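Local coordinates for protein polyketide synthase PksJ (PDB 4J1Q) that forms the ketoreductase domain of a bacillaene polyketide synthase, which binds NADPH in a Rossmann fold and stereoselectively reduces alpha- and beta-keto groups of the growing chain, at residues R84-M89 and E306-L311; L206-A211 and H289-S294; S265-V270 and L318-E323. One frame throughout, in Å; residues are numbered along the deposited sequence.

Contact 1: R84-M89 and E306-L311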
loop_
_atom_site.group_PDB
_atom_site.type_symbol
_atom_site.label_atom_id
_atom_site.label_comp_id
_atom_site.label_asym_id
_atom_site.label_seq_id
_atom_site.Cartn_x
_atom_site.Cartn_y
_atom_site.Cartn_z
ATOM N N ARG A 84 -4.975 -12.677 -8.138
ATOM C CA ARG A 84 -6.176 -12.159 -8.762
ATOM C C ARG A 84 -6.120 -10.644 -8.834
ATOM O O ARG A 84 -6.501 -10.052 -9.846
ATOM C CB ARG A 84 -7.407 -12.613 -7.985
ATOM C CG ARG A 84 -8.342 -13.502 -8.786
ATOM C CD ARG A 84 -9.425 -14.089 -7.898
ATOM N NE ARG A 84 -8.855 -14.989 -6.907
ATOM C CZ ARG A 84 -9.225 -15.034 -5.637
ATOM N NH1 ARG A 84 -10.175 -14.227 -5.190
ATOM N NH2 ARG A 84 -8.673 -15.918 -4.827
ATOM N N TYR A 85 -5.646 -10.024 -7.758
ATOM C CA TYR A 85 -5.397 -8.576 -7.707
ATOM C C TYR A 85 -4.440 -8.125 -8.809
ATOM O O TYR A 85 -4.742 -7.207 -9.573
ATOM C CB TYR A 85 -4.812 -8.208 -6.329
ATOM C CG TYR A 85 -4.629 -6.725 -6.117
ATOM C CD1 TYR A 85 -5.657 -5.953 -5.578
ATOM C CD2 TYR A 85 -3.419 -6.086 -6.424
ATOM C CE1 TYR A 85 -5.487 -4.588 -5.347
ATOM C CE2 TYR A 85 -3.248 -4.724 -6.173
ATOM C CZ TYR A 85 -4.295 -3.982 -5.646
ATOM O OH TYR A 85 -4.138 -2.635 -5.398
ATOM N N GLN A 86 -3.275 -8.756 -8.884
ATOM C CA GLN A 86 -2.297 -8.398 -9.914
ATOM C C GLN A 86 -2.931 -8.463 -11.306
ATOM O O GLN A 86 -2.823 -7.518 -12.097
ATOM C CB GLN A 86 -1.064 -9.321 -9.846
ATOM C CG GLN A 86 -0.368 -9.326 -8.494
ATOM C CD GLN A 86 1.067 -9.786 -8.578
ATOM O OE1 GLN A 86 1.614 -9.951 -9.665
ATOM N NE2 GLN A 86 1.700 -9.967 -7.432
ATOM N N CYS A 87 -3.661 -9.551 -11.555
ATOM C CA CYS A 87 -4.373 -9.720 -12.816
ATOM C C CYS A 87 -5.358 -8.583 -13.073
ATOM O O CYS A 87 -5.343 -7.966 -14.134
ATOM C CB CYS A 87 -5.088 -11.068 -12.842
ATOM S SG CYS A 87 -5.711 -11.541 -14.471
ATOM N N TYR A 88 -6.203 -8.282 -12.093
ATOM C CA TYR A 88 -7.261 -7.296 -12.312
ATOM C C TYR A 88 -6.696 -5.899 -12.452
ATOM O O TYR A 88 -7.209 -5.096 -13.246
ATOM C CB TYR A 88 -8.285 -7.328 -11.192
ATOM C CG TYR A 88 -9.109 -8.583 -11.166
ATOM C CD1 TYR A 88 -9.268 -9.366 -12.312
ATOM C CD2 TYR A 88 -9.769 -8.973 -10.019
ATOM C CE1 TYR A 88 -10.060 -10.500 -12.302
ATOM C CE2 TYR A 88 -10.524 -10.132 -9.989
ATOM C CZ TYR A 88 -10.674 -10.885 -11.133
ATOM O OH TYR A 88 -11.435 -12.029 -11.078
ATOM N N MET A 89 -5.604 -5.631 -11.721
ATOM C CA MET A 89 -4.909 -4.350 -11.836
ATOM C C MET A 89 -4.387 -4.148 -13.244
ATOM O O MET A 89 -4.500 -3.058 -13.802
ATOM C CB MET A 89 -3.748 -4.247 -10.826
ATOM C CG MET A 89 -4.187 -4.197 -9.376
ATOM S SD MET A 89 -5.345 -2.845 -9.028
ATOM C CE MET A 89 -6.879 -3.771 -8.880
ATOM N N GLU A 306 6.759 -4.542 -16.788
ATOM C CA GLU A 306 7.245 -3.639 -15.759
ATOM C C GLU A 306 6.186 -3.498 -14.672
ATOM O O GLU A 306 6.498 -3.580 -13.460
ATOM C CB GLU A 306 7.557 -2.270 -16.355
ATOM C CG GLU A 306 8.357 -1.406 -15.406
ATOM C CD GLU A 306 8.592 -0.017 -15.940
ATOM O OE1 GLU A 306 9.773 0.364 -16.089
ATOM O OE2 GLU A 306 7.602 0.724 -16.120
ATOM N N PHE A 307 4.953 -3.260 -15.114
ATOM C CA PHE A 307 3.792 -3.210 -14.237
ATOM C C PHE A 307 3.726 -4.395 -13.259
ATOM O O PHE A 307 3.750 -4.208 -12.060
ATOM C CB PHE A 307 2.511 -3.130 -15.085
ATOM C CG PHE A 307 1.294 -2.717 -14.311
ATOM C CD1 PHE A 307 0.976 -1.372 -14.162
ATOM C CD2 PHE A 307 0.498 -3.664 -13.670
ATOM C CE1 PHE A 307 -0.127 -0.974 -13.414
ATOM C CE2 PHE A 307 -0.611 -3.273 -12.923
ATOM C CZ PHE A 307 -0.924 -1.922 -12.795
ATOM N N GLN A 308 3.695 -5.617 -13.769
ATOM C CA GLN A 308 3.668 -6.809 -12.902
ATOM C C GLN A 308 4.867 -6.857 -12.000
ATOM O O GLN A 308 4.792 -7.361 -10.873
ATOM C CB GLN A 308 3.603 -8.117 -13.718
ATOM C CG GLN A 308 2.214 -8.401 -14.311
ATOM C CD GLN A 308 1.137 -8.436 -13.243
ATOM O OE1 GLN A 308 0.051 -7.913 -13.437
ATOM N NE2 GLN A 308 1.445 -9.058 -12.096
ATOM N N GLU A 309 6.009 -6.448 -12.528
ATOM C CA GLU A 309 7.268 -6.568 -11.813
ATOM C C GLU A 309 7.306 -5.679 -10.577
ATOM O O GLU A 309 7.885 -6.040 -9.559
ATOM C CB GLU A 309 8.404 -6.211 -12.746
ATOM C CG GLU A 309 9.790 -6.283 -12.147
ATOM C CD GLU A 309 10.814 -5.562 -13.023
ATOM O OE1 GLU A 309 10.911 -5.845 -14.244
ATOM O OE2 GLU A 309 11.474 -4.636 -12.510
ATOM N N VAL A 310 6.694 -4.500 -10.636
ATOM C CA VAL A 310 6.636 -3.725 -9.401
ATOM C C VAL A 310 5.528 -4.124 -8.429
ATOM O O VAL A 310 5.694 -3.956 -7.228
ATOM C CB VAL A 310 6.783 -2.197 -9.589
ATOM C CG1 VAL A 310 7.146 -1.829 -11.018
ATOM C CG2 VAL A 310 5.567 -1.445 -9.064
ATOM N N LEU A 311 4.458 -4.737 -8.934
ATOM C CA LEU A 311 3.419 -5.313 -8.073
ATOM C C LEU A 311 3.927 -6.512 -7.269
ATOM O O LEU A 311 3.524 -6.708 -6.129
ATOM C CB LEU A 311 2.205 -5.757 -8.889
ATOM C CG LEU A 311 1.289 -4.720 -9.516
ATOM C CD1 LEU A 311 0.285 -5.414 -10.418
ATOM C CD2 LEU A 311 0.563 -3.881 -8.474
#

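Contact 2: L206-A211 and H289-S294. With NDP (NADPH dihydro-nicotinamide-adenine-dinucleotide phosphate), chain B.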
loop_
_atom_site.group_PDB
_atom_site.type_symbol
_atom_site.label_atom_id
_atom_site.label_comp_id
_atom_site.label_asym_id
_atom_site.label_seq_id
_atom_site.Cartn_x
_atom_site.Cartn_y
_atom_site.Cartn_z
ATOM N N LEU A 206 13.307 -10.055 10.895
ATOM C CA LEU A 206 13.662 -9.973 9.492
ATOM C C LEU A 206 13.124 -8.755 8.764
ATOM O O LEU A 206 12.043 -8.237 9.052
ATOM C CB LEU A 206 13.315 -11.255 8.728
ATOM C CG LEU A 206 11.884 -11.493 8.257
ATOM C CD1 LEU A 206 11.867 -12.427 7.063
ATOM C CD2 LEU A 206 11.142 -12.134 9.408
ATOM N N ILE A 207 13.904 -8.330 7.782
ATOM C CA ILE A 207 13.543 -7.244 6.932
ATOM C C ILE A 207 13.696 -7.750 5.509
ATOM O O ILE A 207 14.823 -8.018 5.051
ATOM C CB ILE A 207 14.469 -6.037 7.172
ATOM C CG1 ILE A 207 14.696 -5.823 8.675
ATOM C CG2 ILE A 207 13.900 -4.797 6.496
ATOM C CD1 ILE A 207 15.471 -4.567 9.021
ATOM N N THR A 208 12.563 -7.991 4.844
ATOM C CA THR A 208 12.588 -8.246 3.429
ATOM C C THR A 208 12.895 -6.936 2.757
ATOM O O THR A 208 12.515 -5.893 3.262
ATOM C CB THR A 208 11.246 -8.765 2.921
ATOM O OG1 THR A 208 10.295 -7.697 2.905
ATOM C CG2 THR A 208 10.755 -9.885 3.809
ATOM N N GLY A 209 13.664 -6.989 1.673
ATOM C CA GLY A 209 14.300 -5.794 1.130
ATOM C C GLY A 209 15.367 -5.259 2.063
ATOM O O GLY A 209 15.691 -4.078 2.034
ATOM N N GLY A 210 15.895 -6.131 2.914
ATOM C CA GLY A 210 16.724 -5.714 4.027
ATOM C C GLY A 210 18.068 -5.102 3.644
ATOM O O GLY A 210 18.608 -4.293 4.398
ATOM N N ALA A 211 18.635 -5.489 2.506
ATOM C CA ALA A 211 19.925 -4.920 2.076
ATOM C C ALA A 211 19.752 -3.594 1.314
ATOM O O ALA A 211 20.737 -2.951 0.911
ATOM C CB ALA A 211 20.694 -5.917 1.228
ATOM N N HIS A 289 8.281 -5.675 6.071
ATOM C CA HIS A 289 8.250 -5.954 4.645
ATOM C C HIS A 289 8.693 -4.748 3.886
ATOM O O HIS A 289 7.955 -3.798 3.750
ATOM C CB HIS A 289 6.857 -6.381 4.210
ATOM C CG HIS A 289 6.798 -6.925 2.803
ATOM N ND1 HIS A 289 6.920 -8.230 2.528
ATOM C CD2 HIS A 289 6.590 -6.293 1.598
ATOM C CE1 HIS A 289 6.780 -8.428 1.209
ATOM N NE2 HIS A 289 6.592 -7.240 0.638
ATOM N N GLY A 290 9.960 -4.732 3.492
ATOM C CA GLY A 290 10.512 -3.577 2.802
ATOM C C GLY A 290 10.849 -3.856 1.358
ATOM O O GLY A 290 11.296 -2.957 0.655
ATOM N N ALA A 291 10.587 -5.075 0.899
ATOM C CA ALA A 291 10.885 -5.447 -0.501
ATOM C C ALA A 291 10.018 -4.679 -1.493
ATOM O O ALA A 291 8.806 -4.563 -1.319
ATOM C CB ALA A 291 10.715 -6.945 -0.720
ATOM N N GLY A 292 10.631 -4.268 -2.596
ATOM C CA GLY A 292 9.940 -3.499 -3.612
ATOM C C GLY A 292 10.794 -2.423 -4.204
ATOM O O GLY A 292 11.873 -2.129 -3.706
ATOM N N SER A 293 10.253 -1.751 -5.196
ATOM C CA SER A 293 11.010 -0.869 -6.040
ATOM C C SER A 293 9.974 -0.122 -6.863
ATOM O O SER A 293 8.870 -0.595 -7.009
ATOM C CB SER A 293 11.953 -1.678 -6.949
ATOM O OG SER A 293 11.247 -2.649 -7.723
ATOM N N SER A 294 10.280 1.105 -7.257
ATOM C CA SER A 294 9.430 1.832 -8.172
ATOM C C SER A 294 10.137 1.983 -9.502
ATOM O O SER A 294 11.369 2.121 -9.547
ATOM C CB SER A 294 9.144 3.203 -7.610
ATOM O OG SER A 294 10.339 3.977 -7.574
HETATM P PA NDP B . 15.507 0.157 -2.165
HETATM O O1A NDP B . 15.195 -0.134 -3.638
HETATM O O2A NDP B . 16.833 0.658 -1.681
HETATM O O5B NDP B . 15.088 -1.118 -1.300
HETATM C C5B NDP B . 14.226 -2.121 -1.842
HETATM C C4B NDP B . 14.947 -3.442 -1.626
HETATM O O4B NDP B . 14.044 -4.504 -1.941
HETATM C C3B NDP B . 16.093 -3.581 -2.616
HETATM O O3B NDP B . 17.263 -3.781 -1.774
HETATM C C2B NDP B . 15.779 -4.836 -3.426
HETATM O O2B NDP B . 16.949 -5.707 -3.496
HETATM C C1B NDP B . 14.741 -5.562 -2.591
HETATM N N9A NDP B . 13.812 -6.274 -3.519
HETATM C C8A NDP B . 13.237 -5.771 -4.669
HETATM N N7A NDP B . 12.441 -6.771 -5.214
HETATM C C5A NDP B . 12.481 -7.879 -4.350
HETATM C C6A NDP B . 11.901 -9.146 -4.371
HETATM N N6A NDP B . 11.101 -9.568 -5.403
HETATM N N1A NDP B . 12.160 -10.015 -3.352
HETATM C C2A NDP B . 12.999 -9.671 -2.345
HETATM N N3A NDP B . 13.602 -8.463 -2.332
HETATM C C4A NDP B . 13.331 -7.532 -3.299
HETATM O O3 NDP B . 14.355 1.162 -1.650
HETATM P PN NDP B . 14.298 1.642 -0.124
HETATM O O1N NDP B . 14.451 3.157 -0.234
HETATM O O2N NDP B . 15.139 0.749 0.770
HETATM O O5D NDP B . 12.753 1.343 0.238
HETATM C C5D NDP B . 12.349 0.401 1.242
HETATM C C4D NDP B . 10.815 0.242 1.146
HETATM O O4D NDP B . 10.187 1.453 1.619
HETATM C C3D NDP B . 10.365 0.067 -0.312
HETATM O O3D NDP B . 9.330 -0.939 -0.409
HETATM C C2D NDP B . 9.858 1.424 -0.693
HETATM O O2D NDP B . 8.792 1.274 -1.636
HETATM C C1D NDP B . 9.387 2.056 0.625
HETATM N N1N NDP B . 9.568 3.514 0.618
HETATM C C2N NDP B . 10.807 4.080 0.562
HETATM C C3N NDP B . 10.974 5.483 0.497
HETATM C C7N NDP B . 12.377 6.091 0.454
HETATM O O7N NDP B . 12.505 7.293 0.723
HETATM N N7N NDP B . 13.437 5.357 0.039
HETATM C C4N NDP B . 9.832 6.323 0.425
HETATM C C5N NDP B . 8.564 5.707 0.452
HETATM C C6N NDP B . 8.473 4.296 0.538
HETATM P P2B NDP B . 17.170 -6.738 -4.727
HETATM O O1X NDP B . 16.978 -5.831 -5.962
HETATM O O2X NDP B . 18.571 -7.233 -4.389
HETATM O O3X NDP B . 16.096 -7.800 -4.606
#

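Contact 3: S265-V270 and L318-E323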
loop_
_atom_site.group_PDB
_atom_site.type_symbol
_atom_site.label_atom_id
_atom_site.label_comp_id
_atom_site.label_asym_id
_atom_site.label_seq_id
_atom_site.Cartn_x
_atom_site.Cartn_y
_atom_site.Cartn_z
ATOM N N SER A 265 8.648 -13.041 -4.215
ATOM C CA SER A 265 7.701 -13.500 -5.250
ATOM C C SER A 265 7.625 -15.025 -5.346
ATOM O O SER A 265 6.674 -15.562 -5.911
ATOM C CB SER A 265 8.090 -12.949 -6.632
ATOM O OG SER A 265 8.044 -11.544 -6.628
ATOM N N ASP A 266 8.713 -15.689 -4.955
ATOM C CA ASP A 266 8.814 -17.151 -5.043
ATOM C C ASP A 266 8.348 -17.762 -3.726
ATOM O O ASP A 266 9.073 -17.732 -2.720
ATOM C CB ASP A 266 10.260 -17.566 -5.366
ATOM C CG ASP A 266 10.427 -19.094 -5.551
ATOM O OD1 ASP A 266 9.413 -19.818 -5.685
ATOM O OD2 ASP A 266 11.588 -19.561 -5.617
ATOM N N GLN A 267 7.109 -18.254 -3.713
ATOM C CA GLN A 267 6.517 -18.776 -2.480
ATOM C C GLN A 267 7.412 -19.804 -1.770
ATOM O O GLN A 267 7.467 -19.855 -0.541
ATOM C CB GLN A 267 5.142 -19.385 -2.754
ATOM C CG GLN A 267 4.236 -19.373 -1.531
ATOM C CD GLN A 267 3.260 -20.533 -1.505
ATOM O OE1 GLN A 267 3.654 -21.701 -1.577
ATOM N NE2 GLN A 267 1.975 -20.218 -1.367
ATOM N N HIS A 268 8.072 -20.646 -2.556
ATOM C CA HIS A 268 8.905 -21.710 -2.008
ATOM C C HIS A 268 10.154 -21.187 -1.359
ATOM O O HIS A 268 10.575 -21.683 -0.306
ATOM C CB HIS A 268 9.246 -22.705 -3.101
ATOM C CG HIS A 268 8.035 -23.291 -3.780
ATOM N ND1 HIS A 268 6.966 -23.732 -3.087
ATOM C CD2 HIS A 268 7.750 -23.509 -5.135
ATOM C CE1 HIS A 268 6.065 -24.260 -3.943
ATOM N NE2 HIS A 268 6.536 -24.097 -5.199
ATOM N N ALA A 269 10.759 -20.182 -1.980
ATOM C CA ALA A 269 11.901 -19.500 -1.390
ATOM C C ALA A 269 11.517 -18.891 -0.052
ATOM O O ALA A 269 12.228 -19.055 0.949
ATOM C CB ALA A 269 12.437 -18.434 -2.342
ATOM N N VAL A 270 10.357 -18.244 -0.007
ATOM C CA VAL A 270 9.864 -17.695 1.255
ATOM C C VAL A 270 9.708 -18.791 2.314
ATOM O O VAL A 270 10.103 -18.607 3.470
ATOM C CB VAL A 270 8.532 -16.938 1.082
ATOM C CG1 VAL A 270 8.117 -16.305 2.412
ATOM C CG2 VAL A 270 8.653 -15.870 0.002
ATOM N N LEU A 318 4.110 -10.183 -0.372
ATOM C CA LEU A 318 3.603 -9.911 0.959
ATOM C C LEU A 318 2.681 -11.025 1.428
ATOM O O LEU A 318 2.804 -11.510 2.537
ATOM C CB LEU A 318 2.871 -8.571 0.979
ATOM C CG LEU A 318 2.294 -8.158 2.327
ATOM C CD1 LEU A 318 2.200 -6.660 2.444
ATOM C CD2 LEU A 318 0.902 -8.708 2.419
ATOM N N LEU A 319 1.757 -11.436 0.572
ATOM C CA LEU A 319 0.901 -12.556 0.885
ATOM C C LEU A 319 1.771 -13.734 1.291
ATOM O O LEU A 319 1.568 -14.303 2.355
ATOM C CB LEU A 319 0.006 -12.908 -0.305
ATOM C CG LEU A 319 -1.031 -14.049 -0.224
ATOM C CD1 LEU A 319 -2.135 -13.869 -1.263
ATOM C CD2 LEU A 319 -0.377 -15.413 -0.443
ATOM N N HIS A 320 2.740 -14.087 0.441
ATOM C CA HIS A 320 3.608 -15.261 0.665
ATOM C C HIS A 320 4.278 -15.216 2.001
ATOM O O HIS A 320 4.354 -16.226 2.680
ATOM C CB HIS A 320 4.668 -15.385 -0.419
ATOM C CG HIS A 320 4.113 -15.694 -1.787
ATOM N ND1 HIS A 320 4.808 -15.454 -2.921
ATOM C CD2 HIS A 320 2.877 -16.209 -2.183
ATOM C CE1 HIS A 320 4.050 -15.783 -3.989
ATOM N NE2 HIS A 320 2.866 -16.236 -3.539
ATOM N N VAL A 321 4.850 -14.064 2.344
ATOM C CA VAL A 321 5.427 -13.849 3.672
ATOM C C VAL A 321 4.392 -14.045 4.775
ATOM O O VAL A 321 4.585 -14.850 5.693
ATOM C CB VAL A 321 6.052 -12.456 3.804
ATOM C CG1 VAL A 321 6.532 -12.213 5.219
ATOM C CG2 VAL A 321 7.186 -12.282 2.804
ATOM N N ASP A 322 3.278 -13.335 4.665
ATOM C CA ASP A 322 2.246 -13.420 5.682
ATOM C C ASP A 322 1.910 -14.876 5.958
ATOM O O ASP A 322 1.955 -15.327 7.104
ATOM C CB ASP A 322 0.986 -12.665 5.266
ATOM C CG ASP A 322 -0.170 -12.872 6.261
ATOM O OD1 ASP A 322 -0.038 -12.440 7.426
ATOM O OD2 ASP A 322 -1.162 -13.546 5.918
ATOM N N GLU A 323 1.618 -15.625 4.903
ATOM C CA GLU A 323 1.107 -16.969 5.079
ATOM C C GLU A 323 2.154 -17.975 5.555
ATOM O O GLU A 323 1.814 -18.938 6.228
ATOM C CB GLU A 323 0.370 -17.468 3.835
ATOM C CG GLU A 323 -0.838 -18.329 4.188
ATOM C CD GLU A 323 -0.986 -19.529 3.278
ATOM O OE1 GLU A 323 -1.052 -20.679 3.784
ATOM O OE2 GLU A 323 -1.070 -19.312 2.050
#

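Contact 1: R84-M89 and E306-L311
Gln-86 and Gln-308 meet in the gap between two helices, and Met-89, Phe-307 and Leu-311 pack beside them. The short helix segments run roughly antiparallel, at 148°, with their axes 10.5 Å apart. The contact is made by side chains, with the backbone of Met-89 also touching the Phe-307 ring. Gln-86 stays extended beyond CG, whereas Gln-308 is bent at chi2 and turns its amide toward the other helix. The two side chains cross at a slant, yet their amide planes are only 23° apart. The amide end of Gln-308 lies against the base of Gln-86, about CB. Leu-311 slides past Gln-86 in the opposite direction and sets CD1 4.0 Å from Gln-86 CA. The same methyl lies 4.2 Å from Met-89 CB. Phe-307 has CG anti to its backbone N (chi1 -165°), which carries the ring across to Met-89. Met-89 CB sits in the plane of that ring at its edge, 3.9 Å from CE2. Beyond CB the methionine bends away, and its CG lies over the rim of the Tyr-85 face. The contact is mostly buried. It joins helix 81-98 to helix 304-324, with helix 349-370 as a third neighbour: Leu-311 touches Ala-354, and Tyr-85 OH is hydrogen-bonded to Ala-353 O. Phe-307 stacks on Phe-93, further along helix 81-98.

Contact 2: L206-A211 and H289-S294
Thr-208 and His-289 pair as parallel neighbours at the ends of two Rossmann-fold strands, 204-208 and 286-289. Past this bridge both chains turn into glycine-rich loops that hold NADPH. Here the dinucleotide meets mainly backbone. Its O3D gives a hydrogen bond to Gly-290 O at 3.0 Å. Gly-292 N makes a weak one to O4B. Gly-209 CA comes within 3.3 Å of the same ribose oxygen, and Ala-291 CB packs against the adenine, 3.6 Å from N3A. Gly-209 has positive phi (68°), in a type II turn from Ile-207 to Gly-210. Gly-209 has no CB, and its CA comes within 3.8 Å of Ala-291 CA. The run Thr-Gly-Gly-Ala fits the start of the cofactor-binding turn of short-chain dehydrogenases.

Behind the cofactor contacts, Thr-208 links the two loops. Gly-290 N bonds to Thr-208 O at 2.8 Å, approaching from above the carbonyl plane, 45° out of it. The same N-H also points partly at Thr-208 OG1, a weak bond of 3.0 Å. A further weak bond comes to OG1 from Ala-291 N at 3.3 Å, so two successive amides of the opposite loop approach one hydroxyl. Thr-208 places OG1 there by holding it between its own N and carbonyl carbon (chi1 73°). Further out, His-289 NE2 is hydrogen-bonded to Pro-313 O, which ties the ring to helix 304-324. Thr-208 OG1 sits 3.4 Å above one face of that imidazole, offset toward its rim.

Contact 3: S265-V270 and L318-E323
His-320 of helix 304-324 puts its ring into the bend where the chain enters helix 267-280, meeting Ser-265 at the edge and Gln-267 on a face. Both helices belong to the Rossmann fold of the ketoreductase. Asp-266 is the N-cap residue of helix 267-280. Just before it the chain passes the cofactor: Val-264 N is hydrogen-bonded to NADPH, and Ser-265 touches it.

The tight part is centred on the imidazole. Gln-267 CB stands 3.8 Å from the ring centroid and only 1° off the ring normal, a clear CH-pi contact. Gln-267 CG follows over the same face, 3.5 Å from CD2. At the rim, Ser-265 O lies near the ring plane, 3.3 Å from CE1. The neighbouring ND1 is hydrogen-bonded to Val-264 O, which helps fix the ring's rotation and suggests that ND1 carries a proton. One backbone oxygen thus bonds to the ring edge and a second lies beside it, while an aliphatic stem presses on one face. One turn on, Val-270 packs on the base of the histidine, with CG2 4.0 Å from His-320 CB.

The other side is looser. Gln-267 bends at chi2 (-149°), and its amide stands almost upright to the imidazole, the planes 85° apart. The amide makes no hydrogen bond to segment 318-323; its OE1 pairs instead with Arg-271 NH1 in its own helix. Glu-323 is exposed, and its side chain comes no nearer to segment 265-270 than 4.7 Å. On the buried side, by contrast, Val-270 CG1 lies 4.1 Å from Val-321 CG2.

How the contacts relate
Contacts 1 and 3 both use helix 304-324, near its start and its end, and their centres are 16 Å apart. Contact 2 holds the cofactor directly. Its centre is 13 Å from that of contact 3 and 18 Å from that of contact 1. It touches both: His-289 CE1 packs 3.5 Å from Leu-318 CA, and Ser-293 O lies 3.7 Å from Val-310 CB. Helix 304-324 therefore lies alongside the loop that binds NADPH. The side chain of Ser-265 in contact 3 is about 4 Å from the cofactor, whereas that of Gln-86 in contact 1 is about 10 Å away. Along the chain, contact 2 is nested within contact 1 and crosses contact 3.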